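Local structure of uncharacterized protein Atu2452 (Agrobacterium tumefaciens, 2R8B) at residues D49-K54 with T124-D129; V170-L175 with S234-A239; A209-L214 with V221-H226. The protein is of unknown function but is probably a hydrolase of the alpha/beta-hydrolase fold, related to the dienelactone hydrolases. All blocks are in the same frame, centred on the assembly; numbering follows the deposited sequence.

Contact 1 (D49-K54 with T124-D129); sequences DSYFHK and TGKMAD
Tyr-51 lies between two side chains of helix 117-138, Lys-126 and the selenomethionine Met-127, which cover opposite faces of its ring in a combined cation-pi and Met-aromatic contact. The contact fastens the segment leading into edge strand 53-56 to a helix of the alpha/beta-hydrolase fold. On one face the aliphatic part of Lys-126 does most of the touching: CE makes a CH-pi contact 3.6 Å from the Tyr-51 ring centroid. With CG anti to the backbone N (chi1 -169°), the lysine chain reaches out from the helix and carries NZ over the same face, 4.7 Å from the Tyr-51 ring centroid. Met-127 reaches the other face by bending at chi2 and chi3; its CE methyl sits 3.8 Å from the Tyr-51 ring centroid, while SE stands obliquely farther off. Phe-130 meets Tyr-51 edge-to-face.

The polar interactions are fewer. Lys-126 NZ donates a weak hydrogen bond to Ser-50 O and has a long, weak ion pair with Asp-97. Within 49-54, His-53 ND1 donates to Tyr-51 O over 2.8 Å; the carbonyl oxygen lies almost in the imidazole plane, yet ND1 stands 37° out of the carbonyl plane.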
# COMPACT_ATOMS: atom_id res chain seq x y z
N ASP A 49 -12.97 12.76 -2.15
CA ASP A 49 -14.02 11.83 -1.81
C ASP A 49 -14.17 10.73 -2.86
O ASP A 49 -15.23 10.10 -2.92
CB ASP A 49 -15.34 12.57 -1.76
CG ASP A 49 -15.38 13.56 -0.66
OD1 ASP A 49 -14.68 13.28 0.34
OD2 ASP A 49 -16.09 14.60 -0.79
N SER A 50 -13.14 10.51 -3.69
CA SER A 50 -13.34 9.68 -4.89
C SER A 50 -13.56 8.20 -4.55
O SER A 50 -14.24 7.50 -5.27
CB SER A 50 -12.28 9.93 -5.99
OG SER A 50 -10.96 9.47 -5.67
N TYR A 51 -12.99 7.74 -3.45
CA TYR A 51 -13.35 6.45 -2.90
C TYR A 51 -14.18 6.75 -1.68
O TYR A 51 -13.98 7.78 -1.00
CB TYR A 51 -12.12 5.66 -2.44
CG TYR A 51 -11.15 5.21 -3.54
CD1 TYR A 51 -11.34 4.01 -4.23
CD2 TYR A 51 -10.02 5.97 -3.84
CE1 TYR A 51 -10.44 3.60 -5.22
CE2 TYR A 51 -9.12 5.58 -4.81
CZ TYR A 51 -9.34 4.39 -5.50
OH TYR A 51 -8.43 4.03 -6.48
N PHE A 52 -15.11 5.85 -1.41
CA PHE A 52 -15.74 5.78 -0.11
C PHE A 52 -14.67 5.39 0.88
O PHE A 52 -13.85 4.54 0.60
CB PHE A 52 -16.84 4.72 -0.10
CG PHE A 52 -17.66 4.74 1.16
CD1 PHE A 52 -18.69 5.70 1.32
CD2 PHE A 52 -17.36 3.87 2.22
CE1 PHE A 52 -19.44 5.76 2.50
CE2 PHE A 52 -18.11 3.92 3.41
CZ PHE A 52 -19.15 4.87 3.55
N HIS A 53 -14.62 6.01 2.03
CA HIS A 53 -13.52 5.70 2.93
C HIS A 53 -13.81 6.10 4.37
O HIS A 53 -14.66 6.95 4.60
CB HIS A 53 -12.23 6.38 2.45
CG HIS A 53 -12.29 7.88 2.43
ND1 HIS A 53 -12.85 8.60 1.40
CD2 HIS A 53 -11.81 8.80 3.31
CE1 HIS A 53 -12.74 9.89 1.65
NE2 HIS A 53 -12.12 10.05 2.80
N LYS A 54 -13.13 5.49 5.32
CA LYS A 54 -13.03 6.10 6.65
C LYS A 54 -11.93 7.19 6.68
O LYS A 54 -10.94 7.10 5.93
CB LYS A 54 -12.76 5.03 7.71
CG LYS A 54 -13.99 4.29 8.19
CD LYS A 54 -14.12 4.31 9.73
CE LYS A 54 -15.38 3.57 10.19
NZ LYS A 54 -16.58 4.44 10.08
N THR A 124 -4.63 3.12 -10.33
CA THR A 124 -3.39 3.76 -9.89
C THR A 124 -3.54 5.25 -10.04
O THR A 124 -3.24 5.99 -9.10
CB THR A 124 -2.20 3.18 -10.67
OG1 THR A 124 -2.09 1.80 -10.31
CG2 THR A 124 -0.91 3.89 -10.32
N GLY A 125 -4.07 5.69 -11.18
CA GLY A 125 -4.38 7.09 -11.41
C GLY A 125 -5.41 7.65 -10.46
O GLY A 125 -5.31 8.81 -10.09
N LYS A 126 -6.40 6.84 -10.06
CA LYS A 126 -7.43 7.27 -9.09
C LYS A 126 -6.83 7.44 -7.69
O LYS A 126 -6.93 8.51 -7.11
CB LYS A 126 -8.60 6.29 -9.08
CG LYS A 126 -9.85 6.74 -8.33
CD LYS A 126 -11.07 5.88 -8.69
CE LYS A 126 -12.06 5.79 -7.50
NZ LYS A 126 -13.46 5.39 -7.87
N MSE A 127 -6.19 6.38 -7.17
CA MSE A 127 -5.42 6.45 -5.92
C MSE A 127 -4.48 7.64 -5.78
O MSE A 127 -4.55 8.39 -4.79
CB MSE A 127 -4.56 5.24 -5.76
CG MSE A 127 -5.10 4.27 -4.86
SE MSE A 127 -5.39 4.87 -3.04
CE MSE A 127 -6.96 3.71 -2.85
N ALA A 128 -3.58 7.81 -6.75
CA ALA A 128 -2.68 8.94 -6.74
C ALA A 128 -3.46 10.23 -6.46
O ALA A 128 -3.13 10.97 -5.54
CB ALA A 128 -1.97 9.04 -8.05
N ASP A 129 -4.51 10.49 -7.25
CA ASP A 129 -5.26 11.73 -7.16
C ASP A 129 -5.89 11.91 -5.80
O ASP A 129 -5.77 12.99 -5.19
CB ASP A 129 -6.32 11.76 -8.25
CG ASP A 129 -5.73 12.04 -9.61
OD1 ASP A 129 -4.64 12.66 -9.61
OD2 ASP A 129 -6.32 11.65 -10.65

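Contact 2 (V170-L175 with S234-A239); sequences VLMHPL and SGEIDA
With chi1 at -62°, His-173 sets its CG beside its own backbone N and swings the imidazole toward Glu-236, whose chi1 of -42° does the same for its CG before the chain runs out extended to the carboxylate. The carboxylate oxygen comes to the edge of the ring just beyond strand 168-172, where His-173 NE2 donates a nearly straight hydrogen bond to Glu-236 OE1 over 2.5 Å. OE1 accepts on its syn lone pair and lies in the plane of the imidazole, but the carboxylate is turned about 34° from the ring. Alongside this polar link, the selenomethionine Met-172 points from the strand toward helix 234-244; its chain bends at chi3, and the CE methyl rests 3.7 Å from Glu-236 CB, packing on the aliphatic root of the acid.

All three residues are buried, and the carboxylate has further partners. Thr-194 OG1 of strand 190-196 bonds Glu-236 OE2, while Arg-233 N bonds OE1. His-173 ND1 is hydrogen-bonded to Asp-199, a member of a probable Ser-149, His-230, Asp-199 catalytic triad. His-173 thus bridges two acids in the interior and, as a second-shell residue, probably helps to position Asp-199. With an acid at each ring nitrogen, the rotation of the imidazole is fixed from both ends, and the buried Glu-236 carboxylate has partners at both of its oxygens.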
# COMPACT_ATOMS: atom_id res chain seq x y z
N VAL A 170 4.53 0.29 3.50
CA VAL A 170 4.75 -1.09 3.87
C VAL A 170 3.92 -1.99 3.00
O VAL A 170 2.71 -1.78 2.84
CB VAL A 170 4.72 -1.37 5.39
CG1 VAL A 170 4.41 -0.13 6.19
CG2 VAL A 170 3.84 -2.53 5.73
N LEU A 171 4.58 -2.95 2.36
CA LEU A 171 3.88 -3.87 1.49
C LEU A 171 3.72 -5.22 2.15
O LEU A 171 4.70 -5.92 2.38
CB LEU A 171 4.62 -3.98 0.18
CG LEU A 171 4.94 -2.64 -0.49
CD1 LEU A 171 5.79 -2.87 -1.71
CD2 LEU A 171 3.69 -1.86 -0.88
N MSE A 172 2.50 -5.60 2.48
CA MSE A 172 2.32 -6.88 3.13
C MSE A 172 1.90 -7.94 2.13
O MSE A 172 0.79 -7.92 1.61
CB MSE A 172 1.35 -6.70 4.29
CG MSE A 172 1.89 -5.64 5.21
SE MSE A 172 0.91 -5.50 6.84
CE MSE A 172 1.99 -6.66 8.03
N HIS A 173 2.82 -8.85 1.83
CA HIS A 173 2.54 -9.90 0.91
C HIS A 173 2.10 -9.28 -0.42
O HIS A 173 0.97 -9.48 -0.82
CB HIS A 173 1.46 -10.83 1.48
CG HIS A 173 1.88 -11.52 2.74
ND1 HIS A 173 2.28 -12.84 2.78
CD2 HIS A 173 1.97 -11.07 4.01
CE1 HIS A 173 2.61 -13.17 4.01
NE2 HIS A 173 2.42 -12.11 4.78
N PRO A 174 2.98 -8.52 -1.08
CA PRO A 174 2.71 -8.07 -2.44
C PRO A 174 2.87 -9.20 -3.45
O PRO A 174 3.50 -10.23 -3.13
CB PRO A 174 3.82 -7.07 -2.70
CG PRO A 174 4.95 -7.62 -1.90
CD PRO A 174 4.28 -8.01 -0.62
N LEU A 175 2.34 -8.98 -4.65
CA LEU A 175 2.47 -9.89 -5.79
C LEU A 175 2.58 -8.96 -6.98
O LEU A 175 1.59 -8.32 -7.33
CB LEU A 175 1.19 -10.70 -5.96
CG LEU A 175 1.11 -11.94 -6.85
CD1 LEU A 175 -0.27 -12.04 -7.52
CD2 LEU A 175 2.21 -12.03 -7.86
N SER A 234 2.56 -12.40 13.66
CA SER A 234 2.75 -11.38 14.66
C SER A 234 4.12 -10.75 14.45
O SER A 234 4.27 -9.54 14.66
CB SER A 234 2.59 -11.93 16.07
OG SER A 234 3.83 -12.37 16.58
N GLY A 235 5.08 -11.55 13.99
CA GLY A 235 6.39 -11.04 13.61
C GLY A 235 6.38 -9.94 12.56
O GLY A 235 7.20 -9.02 12.63
N GLU A 236 5.48 -10.04 11.58
CA GLU A 236 5.28 -8.95 10.56
C GLU A 236 4.80 -7.67 11.24
O GLU A 236 5.22 -6.57 10.89
CB GLU A 236 4.24 -9.28 9.48
CG GLU A 236 4.26 -10.68 8.90
CD GLU A 236 3.55 -10.82 7.54
OE1 GLU A 236 3.10 -11.95 7.22
OE2 GLU A 236 3.46 -9.83 6.78
N ILE A 237 3.90 -7.81 12.20
CA ILE A 237 3.33 -6.64 12.81
C ILE A 237 4.42 -5.96 13.60
O ILE A 237 4.48 -4.74 13.61
CB ILE A 237 2.08 -6.95 13.66
CG1 ILE A 237 0.97 -7.45 12.74
CG2 ILE A 237 1.62 -5.68 14.44
CD1 ILE A 237 -0.19 -8.13 13.48
N ASP A 238 5.31 -6.74 14.20
CA ASP A 238 6.45 -6.17 14.91
C ASP A 238 7.29 -5.30 14.02
O ASP A 238 7.51 -4.13 14.30
CB ASP A 238 7.30 -7.27 15.50
CG ASP A 238 6.62 -7.93 16.65
OD1 ASP A 238 5.57 -7.40 17.13
OD2 ASP A 238 7.10 -8.98 17.09
N ALA A 239 7.74 -5.88 12.93
CA ALA A 239 8.56 -5.17 11.98
C ALA A 239 7.83 -3.90 11.49
O ALA A 239 8.48 -2.88 11.25
CB ALA A 239 8.95 -6.11 10.81

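Contact 3 (A209-L214 with V221-H226); sequences ALEESL and VETVWH
Segments 209-214 and 221-226 run nearly antiparallel, at 163° with axes 8.7 Å apart, and come nearest in backbone at Glu-211 and Val-221. They are the helix and second strand of a beta-alpha-beta crossover, in which helix 204-217 connects the neighbouring parallel strands 190-196 and 220-226 of the alpha/beta-hydrolase sheet.

Val-221 faces the helix and touches it with both of its methyls. CG1, anti to the backbone N, lies 3.9 Å from Glu-211 CG, whereas CG2 turns to Leu-214 and meets its CB at 4.1 Å. The two valine branches therefore touch residues almost one helical turn apart, and Ile-193 of strand 190-196 also borders the valine.

Glu-211 leaves the helix with a bend at chi2, which lays its CG and carboxylate beside Thr-223. Thr-223 OG1 is directed toward the helix by a chi1 of -47° and faces the CG and CD of the glutamate; although Glu-211 OE1 stands 3.4 Å from Thr-223 OG1, the angle is too poor for a hydrogen bond. The acid instead pairs through OE2 with Lys-215 in a salt bridge.

On the helix, Ala-209 O takes two bonds from Ser-213: N and OG approach from opposite faces of the carbonyl plane, with OG at 2.9 Å from Ala-209 O.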
# COMPACT_ATOMS: atom_id res chain seq x y z
N ALA A 209 12.07 -10.14 -6.45
CA ALA A 209 12.28 -9.29 -7.64
C ALA A 209 11.64 -7.93 -7.51
O ALA A 209 12.21 -6.93 -7.90
CB ALA A 209 11.79 -9.98 -8.88
N LEU A 210 10.44 -7.87 -6.99
CA LEU A 210 9.85 -6.57 -6.67
C LEU A 210 10.82 -5.75 -5.76
O LEU A 210 11.08 -4.57 -5.99
CB LEU A 210 8.53 -6.79 -5.97
CG LEU A 210 7.77 -5.50 -5.66
CD1 LEU A 210 7.55 -4.63 -6.93
CD2 LEU A 210 6.45 -5.78 -4.83
N GLU A 211 11.32 -6.41 -4.72
CA GLU A 211 12.37 -5.90 -3.85
C GLU A 211 13.50 -5.18 -4.55
O GLU A 211 13.83 -4.04 -4.21
CB GLU A 211 13.01 -7.05 -3.09
CG GLU A 211 13.41 -6.62 -1.68
CD GLU A 211 14.68 -7.27 -1.18
OE1 GLU A 211 14.82 -8.51 -1.32
OE2 GLU A 211 15.50 -6.52 -0.62
N GLU A 212 14.11 -5.86 -5.51
CA GLU A 212 15.18 -5.27 -6.27
C GLU A 212 14.72 -4.16 -7.14
O GLU A 212 15.45 -3.21 -7.33
CB GLU A 212 15.91 -6.29 -7.12
CG GLU A 212 17.12 -6.89 -6.38
CD GLU A 212 16.87 -8.34 -5.94
OE1 GLU A 212 16.51 -8.57 -4.74
OE2 GLU A 212 17.01 -9.26 -6.82
N SER A 213 13.50 -4.25 -7.66
CA SER A 213 12.97 -3.18 -8.50
C SER A 213 12.84 -1.88 -7.72
O SER A 213 13.34 -0.83 -8.13
CB SER A 213 11.61 -3.58 -9.04
OG SER A 213 11.70 -4.78 -9.80
N LEU A 214 12.14 -1.93 -6.60
CA LEU A 214 12.01 -0.77 -5.71
C LEU A 214 13.37 -0.25 -5.25
O LEU A 214 13.61 0.96 -5.16
CB LEU A 214 11.12 -1.17 -4.52
CG LEU A 214 9.68 -1.43 -4.98
CD1 LEU A 214 8.75 -1.89 -3.87
CD2 LEU A 214 9.13 -0.17 -5.62
N VAL A 221 14.96 -0.33 1.10
CA VAL A 221 13.99 -1.39 1.02
C VAL A 221 14.44 -2.47 1.97
O VAL A 221 15.60 -2.85 1.98
CB VAL A 221 13.90 -1.98 -0.40
CG1 VAL A 221 12.75 -2.97 -0.47
CG2 VAL A 221 13.72 -0.89 -1.41
N GLU A 222 13.52 -2.96 2.77
CA GLU A 222 13.84 -4.04 3.68
C GLU A 222 12.78 -5.09 3.48
O GLU A 222 11.60 -4.75 3.41
CB GLU A 222 13.76 -3.53 5.08
CG GLU A 222 14.03 -4.58 6.10
CD GLU A 222 14.09 -4.02 7.53
OE1 GLU A 222 14.75 -4.69 8.38
OE2 GLU A 222 13.50 -2.91 7.81
N THR A 223 13.16 -6.35 3.40
CA THR A 223 12.16 -7.40 3.36
C THR A 223 12.28 -8.25 4.60
O THR A 223 13.38 -8.62 4.97
CB THR A 223 12.32 -8.29 2.16
OG1 THR A 223 12.50 -7.47 1.01
CG2 THR A 223 11.06 -9.14 1.95
N VAL A 224 11.16 -8.52 5.26
CA VAL A 224 11.15 -9.39 6.42
C VAL A 224 10.37 -10.62 5.99
O VAL A 224 9.26 -10.50 5.52
CB VAL A 224 10.53 -8.64 7.64
CG1 VAL A 224 10.22 -9.60 8.79
CG2 VAL A 224 11.46 -7.48 8.12
N TRP A 225 10.99 -11.79 6.05
CA TRP A 225 10.34 -13.03 5.63
C TRP A 225 9.81 -13.80 6.81
O TRP A 225 10.19 -13.57 7.93
CB TRP A 225 11.35 -13.92 4.93
CG TRP A 225 11.86 -13.36 3.63
CD1 TRP A 225 13.01 -12.61 3.43
CD2 TRP A 225 11.27 -13.52 2.34
NE1 TRP A 225 13.16 -12.31 2.08
CE2 TRP A 225 12.09 -12.83 1.40
CE3 TRP A 225 10.12 -14.17 1.89
CZ2 TRP A 225 11.78 -12.78 0.02
CZ3 TRP A 225 9.79 -14.09 0.54
CH2 TRP A 225 10.65 -13.41 -0.39
N HIS A 226 8.90 -14.73 6.58
CA HIS A 226 8.65 -15.76 7.57
C HIS A 226 8.47 -17.03 6.78
O HIS A 226 8.13 -16.94 5.58
CB HIS A 226 7.46 -15.44 8.50
CG HIS A 226 6.13 -15.28 7.81
ND1 HIS A 226 5.34 -16.34 7.42
CD2 HIS A 226 5.43 -14.16 7.48
CE1 HIS A 226 4.22 -15.89 6.89
NE2 HIS A 226 4.25 -14.57 6.91

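How the contacts relate
All three contacts reach the same seven-stranded mixed sheet. Contact 1 closes first along the chain and lies beside the outermost strand 53-56, joining the loop that enters it to helix 117-138; contacts 2 and 3 lie across the chain's centre from it, their centres about 23 and 26 Å from its own. Contact 3, at the other outermost strand, 220-226, is nested within the loop that contact 2 closes. These two are neighbours, with centres about 11 Å apart: Pro-174 packs on Leu-210, Leu-171 on Leu-214, and His-226 at the end of strand 220-226 approaches both His-173 and Glu-236. The buried His-Glu pair, near the presumed active site, is thus continuous with the packing of the final crossover.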